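Local coordinates for protein putative succinylglutamate desuccinylase / aspartoacylase (Shewanella amazonensis, PDB 3FMC) that probably acts as a zinc-dependent hydrolase of the succinylglutamate desuccinylase/aspartoacylase family, at residues G12-V24 and I69-N81. Sequence-based numbering, arbitrary orientation.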
ATOM      1  N   GLY C  12       9.226 -13.682  15.296  1.00 14.76           N
ATOM      2  CA  GLY C  12       8.247 -12.623  15.578  1.00 16.00           C
ATOM      3  C   GLY C  12       6.876 -13.144  15.914  1.00 17.22           C
ATOM      4  O   GLY C  12       6.689 -14.333  16.176  1.00 13.48           O
ATOM      5  N   GLU C  13       5.895 -12.244  15.885  1.00 15.74           N
ATOM      6  CA  GLU C  13       4.521 -12.602  16.182  1.00 16.16           C
ATOM      7  C   GLU C  13       3.614 -11.537  15.592  1.00 14.15           C
ATOM      8  O   GLU C  13       3.930 -10.330  15.640  1.00 14.97           O
ATOM      9  CB  GLU C  13       4.320 -12.685  17.716  1.00 15.70           C
ATOM     10  CG  GLU C  13       2.991 -13.295  18.139  1.00 17.56           C
ATOM     11  CD  GLU C  13       2.776 -13.232  19.638  1.00 16.80           C
ATOM     12  OE1 GLU C  13       3.127 -12.246  20.285  1.00 17.66           O
ATOM     13  OE2 GLU C  13       2.250 -14.209  20.154  1.00 19.63           O
ATOM     14  N   LEU C  14       2.517 -11.992  15.022  1.00 14.79           N
ATOM     15  CA  LEU C  14       1.512 -11.138  14.421  1.00 14.42           C
ATOM     16  C   LEU C  14       0.418 -10.741  15.417  1.00 15.52           C
ATOM     17  O   LEU C  14       0.097 -11.505  16.324  1.00 14.55           O
ATOM     18  CB  LEU C  14       0.861 -11.867  13.247  1.00 14.13           C
ATOM     19  CG  LEU C  14       1.797 -12.263  12.084  1.00 13.55           C
ATOM     20  CD1 LEU C  14       1.144 -13.182  11.155  1.00 17.99           C
ATOM     21  CD2 LEU C  14       2.273 -11.032  11.377  1.00 15.36           C
ATOM     22  N   ALA C  15      -0.151  -9.555  15.194  1.00 15.74           N
ATOM     23  CA  ALA C  15      -1.225  -8.988  15.994  1.00 14.32           C
ATOM     24  C   ALA C  15      -2.364  -9.971  16.327  1.00 15.34           C
ATOM     25  O   ALA C  15      -2.824  -9.988  17.470  1.00 17.05           O
ATOM     26  CB  ALA C  15      -1.811  -7.783  15.280  1.00 11.00           C
ATOM     27  N   ALA C  16      -2.812 -10.769  15.351  1.00 13.73           N
ATOM     28  CA  ALA C  16      -3.914 -11.692  15.598  1.00 13.98           C
ATOM     29  C   ALA C  16      -3.464 -12.912  16.394  1.00 15.39           C
ATOM     30  O   ALA C  16      -4.305 -13.713  16.777  1.00 16.23           O
ATOM     31  CB  ALA C  16      -4.669 -12.075  14.322  1.00 12.71           C
ATOM     32  N   GLY C  17      -2.142 -13.083  16.611  1.00 14.51           N
ATOM     33  CA  GLY C  17      -1.650 -14.146  17.507  1.00 15.43           C
ATOM     34  C   GLY C  17      -0.688 -15.148  16.913  1.00 19.57           C
ATOM     35  O   GLY C  17       0.041 -15.842  17.631  1.00 20.71           O
ATOM     36  N   GLN C  18      -0.666 -15.230  15.590  1.00 18.67           N
ATOM     37  CA  GLN C  18       0.161 -16.217  14.937  1.00 21.75           C
ATOM     38  C   GLN C  18       1.676 -15.919  15.055  1.00 18.88           C
ATOM     39  O   GLN C  18       2.125 -14.765  14.883  1.00 15.35           O
ATOM     40  CB  GLN C  18      -0.264 -16.326  13.474  1.00 24.02           C
ATOM     41  CG  GLN C  18      -1.798 -16.630  13.282  1.00 35.39           C
ATOM     42  CD  GLN C  18      -2.775 -15.384  13.311  1.00 33.38           C
ATOM     43  OE1 GLN C  18      -2.346 -14.230  13.226  1.00 17.39           O
ATOM     44  NE2 GLN C  18      -4.095 -15.659  13.433  1.00 22.17           N
ATOM     45  N   PRO C  19       2.480 -16.962  15.391  1.00 20.21           N
ATOM     46  CA  PRO C  19       3.900 -16.737  15.457  1.00 18.46           C
ATOM     47  C   PRO C  19       4.487 -16.639  14.041  1.00 15.74           C
ATOM     48  O   PRO C  19       3.865 -17.100  13.080  1.00 20.57           O
ATOM     49  CB  PRO C  19       4.423 -18.013  16.145  1.00 20.27           C
ATOM     50  CG  PRO C  19       3.527 -19.034  15.733  1.00 22.22           C
ATOM     51  CD  PRO C  19       2.144 -18.365  15.686  1.00 21.69           C
ATOM     52  N   LEU C  20       5.601 -15.917  13.933  1.00 17.14           N
ATOM     53  CA  LEU C  20       6.383 -15.810  12.691  1.00 14.43           C
ATOM     54  C   LEU C  20       7.576 -16.748  12.957  1.00 15.74           C
ATOM     55  O   LEU C  20       8.265 -16.587  13.952  1.00 13.38           O
ATOM     56  CB  LEU C  20       6.836 -14.362  12.420  1.00 14.19           C
ATOM     57  CG  LEU C  20       5.720 -13.350  11.989  1.00 12.98           C
ATOM     58  CD1 LEU C  20       6.230 -11.906  12.016  1.00 18.90           C
ATOM     59  CD2 LEU C  20       5.114 -13.728  10.604  1.00 14.94           C
ATOM     60  N   SER C  21       7.737 -17.758  12.106  1.00 13.48           N
ATOM     61  CA  SER C  21       8.807 -18.717  12.220  1.00 13.56           C
ATOM     62  C   SER C  21       9.393 -19.089  10.865  1.00 14.70           C
ATOM     63  O   SER C  21       8.742 -18.906   9.798  1.00 17.21           O
ATOM     64  CB  SER C  21       8.417 -19.948  13.016  1.00 20.10           C
ATOM     65  OG  SER C  21       7.395 -20.625  12.360  1.00 35.12           O
ATOM     66  N   LEU C  22      10.644 -19.593  10.943  1.00 14.72           N
ATOM     67  CA  LEU C  22      11.454 -19.950   9.784  1.00 13.03           C
ATOM     68  C   LEU C  22      11.755 -21.452   9.872  1.00 15.27           C
ATOM     69  O   LEU C  22      12.028 -21.950  10.960  1.00 16.81           O
ATOM     70  CB  LEU C  22      12.827 -19.232   9.842  1.00 14.87           C
ATOM     71  CG  LEU C  22      12.950 -17.743  10.137  1.00 17.05           C
ATOM     72  CD1 LEU C  22      14.336 -17.218   9.959  1.00 21.20           C
ATOM     73  CD2 LEU C  22      11.964 -16.989   9.252  1.00 24.86           C
ATOM     74  N   PRO C  23      11.785 -22.140   8.727  1.00 14.53           N
ATOM     75  CA  PRO C  23      12.229 -23.534   8.673  1.00 16.86           C
ATOM     76  C   PRO C  23      13.751 -23.520   8.466  1.00 17.16           C
ATOM     77  O   PRO C  23      14.238 -22.807   7.591  1.00 16.19           O
ATOM     78  CB  PRO C  23      11.524 -24.087   7.430  1.00 16.75           C
ATOM     79  CG  PRO C  23      11.350 -22.932   6.541  1.00 14.38           C
ATOM     80  CD  PRO C  23      11.392 -21.657   7.392  1.00 17.04           C
ATOM     81  N   VAL C  24      14.485 -24.221   9.330  1.00 17.25           N
ATOM     82  CA  VAL C  24      15.956 -24.335   9.254  1.00 16.59           C
ATOM     83  C   VAL C  24      16.294 -25.785   8.956  1.00 17.34           C
ATOM     84  O   VAL C  24      15.977 -26.657   9.788  1.00 16.07           O
ATOM     85  CB  VAL C  24      16.609 -23.862  10.552  1.00 15.59           C
ATOM     86  CG1 VAL C  24      18.185 -23.896  10.453  1.00 17.69           C
ATOM     87  CG2 VAL C  24      16.088 -22.468  10.891  1.00 16.74           C
ATOM     88  N   ILE C  69      26.031 -27.957   6.689  1.00 17.69           N
ATOM     89  CA  ILE C  69      25.338 -26.952   5.852  1.00 18.18           C
ATOM     90  C   ILE C  69      23.935 -26.735   6.436  1.00 18.96           C
ATOM     91  O   ILE C  69      23.208 -27.705   6.605  1.00 15.78           O
ATOM     92  CB  ILE C  69      25.177 -27.388   4.393  1.00 17.12           C
ATOM     93  CG1 ILE C  69      26.535 -27.699   3.739  1.00 19.39           C
ATOM     94  CG2 ILE C  69      24.403 -26.274   3.571  1.00 17.63           C
ATOM     95  CD1 ILE C  69      26.438 -28.216   2.277  1.00 21.94           C
ATOM     96  N   SER C  70      23.603 -25.483   6.781  1.00 17.87           N
ATOM     97  CA  SER C  70      22.256 -25.084   7.280  1.00 16.84           C
ATOM     98  C   SER C  70      21.620 -24.191   6.245  1.00 14.11           C
ATOM     99  O   SER C  70      22.293 -23.315   5.708  1.00 14.47           O
ATOM    100  CB  SER C  70      22.346 -24.347   8.583  1.00 22.04           C
ATOM    101  OG  SER C  70      22.728 -25.265   9.586  1.00 25.45           O
ATOM    102  N   LEU C  71      20.361 -24.450   5.912  1.00 15.10           N
ATOM    103  CA  LEU C  71      19.675 -23.676   4.884  1.00 12.87           C
ATOM    104  C   LEU C  71      18.348 -23.170   5.437  1.00 14.69           C
ATOM    105  O   LEU C  71      17.580 -23.915   6.062  1.00 14.25           O
ATOM    106  CB  LEU C  71      19.464 -24.453   3.577  1.00 13.90           C
ATOM    107  CG  LEU C  71      20.679 -25.243   3.025  1.00 15.17           C
ATOM    108  CD1 LEU C  71      20.729 -26.731   3.623  1.00 18.55           C
ATOM    109  CD2 LEU C  71      20.632 -25.198   1.519  1.00 12.84           C
ATOM    110  N   VAL C  72      18.117 -21.885   5.179  1.00 14.06           N
ATOM    111  CA  VAL C  72      16.945 -21.158   5.692  1.00 14.80           C
ATOM    112  C   VAL C  72      16.186 -20.496   4.525  1.00 12.64           C
ATOM    113  O   VAL C  72      16.423 -19.345   4.204  1.00 13.10           O
ATOM    114  CB  VAL C  72      17.341 -20.127   6.785  1.00 14.47           C
ATOM    115  CG1 VAL C  72      16.066 -19.478   7.458  1.00 14.28           C
ATOM    116  CG2 VAL C  72      18.239 -20.754   7.871  1.00 13.83           C
ATOM    117  N   PRO C  73      15.310 -21.253   3.868  1.00 14.45           N
ATOM    118  CA  PRO C  73      14.435 -20.680   2.834  1.00 13.18           C
ATOM    119  C   PRO C  73      13.321 -19.920   3.587  1.00 13.13           C
ATOM    120  O   PRO C  73      13.158 -20.079   4.810  1.00 13.57           O
ATOM    121  CB  PRO C  73      13.868 -21.899   2.121  1.00 11.03           C
ATOM    122  CG  PRO C  73      13.839 -22.960   3.217  1.00 12.96           C
ATOM    123  CD  PRO C  73      15.040 -22.691   4.099  1.00 15.25           C
ATOM    124  N   LEU C  74      12.588 -19.071   2.879  1.00 10.50           N
ATOM    125  CA  LEU C  74      11.433 -18.401   3.466  1.00 11.22           C
ATOM    126  C   LEU C  74      11.808 -17.676   4.736  1.00 12.53           C
ATOM    127  O   LEU C  74      11.108 -17.743   5.770  1.00 13.74           O
ATOM    128  CB  LEU C  74      10.305 -19.437   3.686  1.00 10.47           C
ATOM    129  CG  LEU C  74       9.830 -20.250   2.485  1.00 12.02           C
ATOM    130  CD1 LEU C  74       9.026 -21.489   2.892  1.00 14.53           C
ATOM    131  CD2 LEU C  74       9.076 -19.404   1.426  1.00 10.59           C
ATOM    132  N   ALA C  75      12.909 -16.945   4.640  1.00 11.15           N
ATOM    133  CA  ALA C  75      13.526 -16.367   5.846  1.00 11.14           C
ATOM    134  C   ALA C  75      12.795 -15.148   6.460  1.00 12.68           C
ATOM    135  O   ALA C  75      13.165 -14.713   7.536  1.00 15.57           O
ATOM    136  CB  ALA C  75      15.028 -16.035   5.628  1.00 13.23           C
ATOM    137  N   ASN C  76      11.760 -14.654   5.795  1.00 12.37           N
ATOM    138  CA  ASN C  76      11.006 -13.492   6.288  1.00 11.10           C
ATOM    139  C   ASN C  76       9.527 -13.628   5.967  1.00 11.71           C
ATOM    140  O   ASN C  76       9.015 -12.970   5.061  1.00 10.77           O
ATOM    141  CB  ASN C  76      11.599 -12.231   5.679  1.00 12.81           C
ATOM    142  CG  ASN C  76      10.898 -10.952   6.155  1.00 15.77           C
ATOM    143  OD1 ASN C  76      10.138 -10.976   7.128  1.00 11.22           O
ATOM    144  ND2 ASN C  76      11.180  -9.844   5.493  1.00 11.19           N
ATOM    145  N   PRO C  77       8.803 -14.461   6.742  1.00 10.98           N
ATOM    146  CA  PRO C  77       7.399 -14.656   6.388  1.00 11.11           C
ATOM    147  C   PRO C  77       6.541 -13.365   6.384  1.00 12.06           C
ATOM    148  O   PRO C  77       5.635 -13.232   5.557  1.00 12.88           O
ATOM    149  CB  PRO C  77       6.911 -15.715   7.413  1.00 12.27           C
ATOM    150  CG  PRO C  77       7.888 -15.614   8.540  1.00 14.93           C
ATOM    151  CD  PRO C  77       9.202 -15.286   7.914  1.00 12.36           C
ATOM    152  N   LEU C  78       6.868 -12.393   7.242  1.00 12.92           N
ATOM    153  CA  LEU C  78       6.080 -11.153   7.307  1.00 11.13           C
ATOM    154  C   LEU C  78       6.199 -10.425   5.960  1.00 13.12           C
ATOM    155  O   LEU C  78       5.217  -9.933   5.414  1.00 14.64           O
ATOM    156  CB  LEU C  78       6.548 -10.277   8.477  1.00 13.52           C
ATOM    157  CG  LEU C  78       5.734  -9.020   8.792  1.00 14.15           C
ATOM    158  CD1 LEU C  78       4.298  -9.252   8.937  1.00 15.53           C
ATOM    159  CD2 LEU C  78       6.274  -8.383  10.091  1.00 14.18           C
ATOM    160  N   GLY C  79       7.392 -10.396   5.387  1.00 13.09           N
ATOM    161  CA  GLY C  79       7.587  -9.731   4.087  1.00 14.63           C
ATOM    162  C   GLY C  79       7.095 -10.574   2.922  1.00 12.94           C
ATOM    163  O   GLY C  79       6.519 -10.071   1.940  1.00 13.15           O
ATOM    164  N   ILE C  80       7.349 -11.883   3.000  1.00 12.92           N
ATOM    165  CA  ILE C  80       6.940 -12.822   1.964  1.00 11.00           C
ATOM    166  C   ILE C  80       5.426 -12.825   1.755  1.00  9.44           C
ATOM    167  O   ILE C  80       4.952 -12.879   0.628  1.00 10.65           O
ATOM    168  CB  ILE C  80       7.362 -14.259   2.333  1.00 11.16           C
ATOM    169  CG1 ILE C  80       8.877 -14.374   2.233  1.00 13.37           C
ATOM    170  CG2 ILE C  80       6.694 -15.298   1.381  1.00  8.19           C
ATOM    171  CD1 ILE C  80       9.462 -15.581   3.004  1.00  9.90           C
ATOM    172  N   ASN C  81       4.688 -12.703   2.862  1.00 10.72           N
ATOM    173  CA  ASN C  81       3.244 -12.811   2.819  1.00 11.86           C
ATOM    174  C   ASN C  81       2.499 -11.482   2.537  1.00 12.45           C
ATOM    175  O   ASN C  81       1.272 -11.428   2.400  1.00 13.47           O
ATOM    176  CB  ASN C  81       2.766 -13.422   4.118  1.00 14.22           C
ATOM    177  CG  ASN C  81       3.104 -14.895   4.238  1.00 13.99           C
ATOM    178  OD1 ASN C  81       3.165 -15.608   3.226  1.00 14.82           O
ATOM    179  ND2 ASN C  81       3.264 -15.366   5.472  1.00 14.05           N
TER
HETATM  180  O   HOH W   1       8.766 -18.873   7.067  1.00 13.29           O
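L22 pushes its CD2 methyl against the backbone of the 73-76 bend, 3.1 Å from A75 O, while CD1 meets CG1 of V72 at 3.8 Å. With CG beside its own backbone N (chi1 -48°), the fork reaches P77 as well, CD2 lying 3.5 Å from CD of that ring. Shortening L22 to an alanine is likely to open a gap between V72 CG1 and P77 CD and uncover A75 O. V24 and V72 point the same way side by side, a fit for slim branched residues between strands 19-24 and 69-72, which run roughly antiparallel; helix 150-163 packs on L22 and V24. P23 brings CD to 3.5 Å from P73 O. Farther along, L20 straddles the start of helix 77-80: CD2 touches P77 CG and CD1 touches L78 CB. L78 swings CG anti to its N (chi1 -173°), and its CD1 slides past L14 CD2 at 3.6 Å. Proline suits the first helical turn, where no N-H is needed; N-cap N76 accepts weakly from G79 N while its ND2 binds V42 O. No direct hydrogen bond joins the segments; one water donates to S21 O and L74 O. Cohesion is therefore chiefly apolar, with buried P23 O and A75 O lacking polar partners.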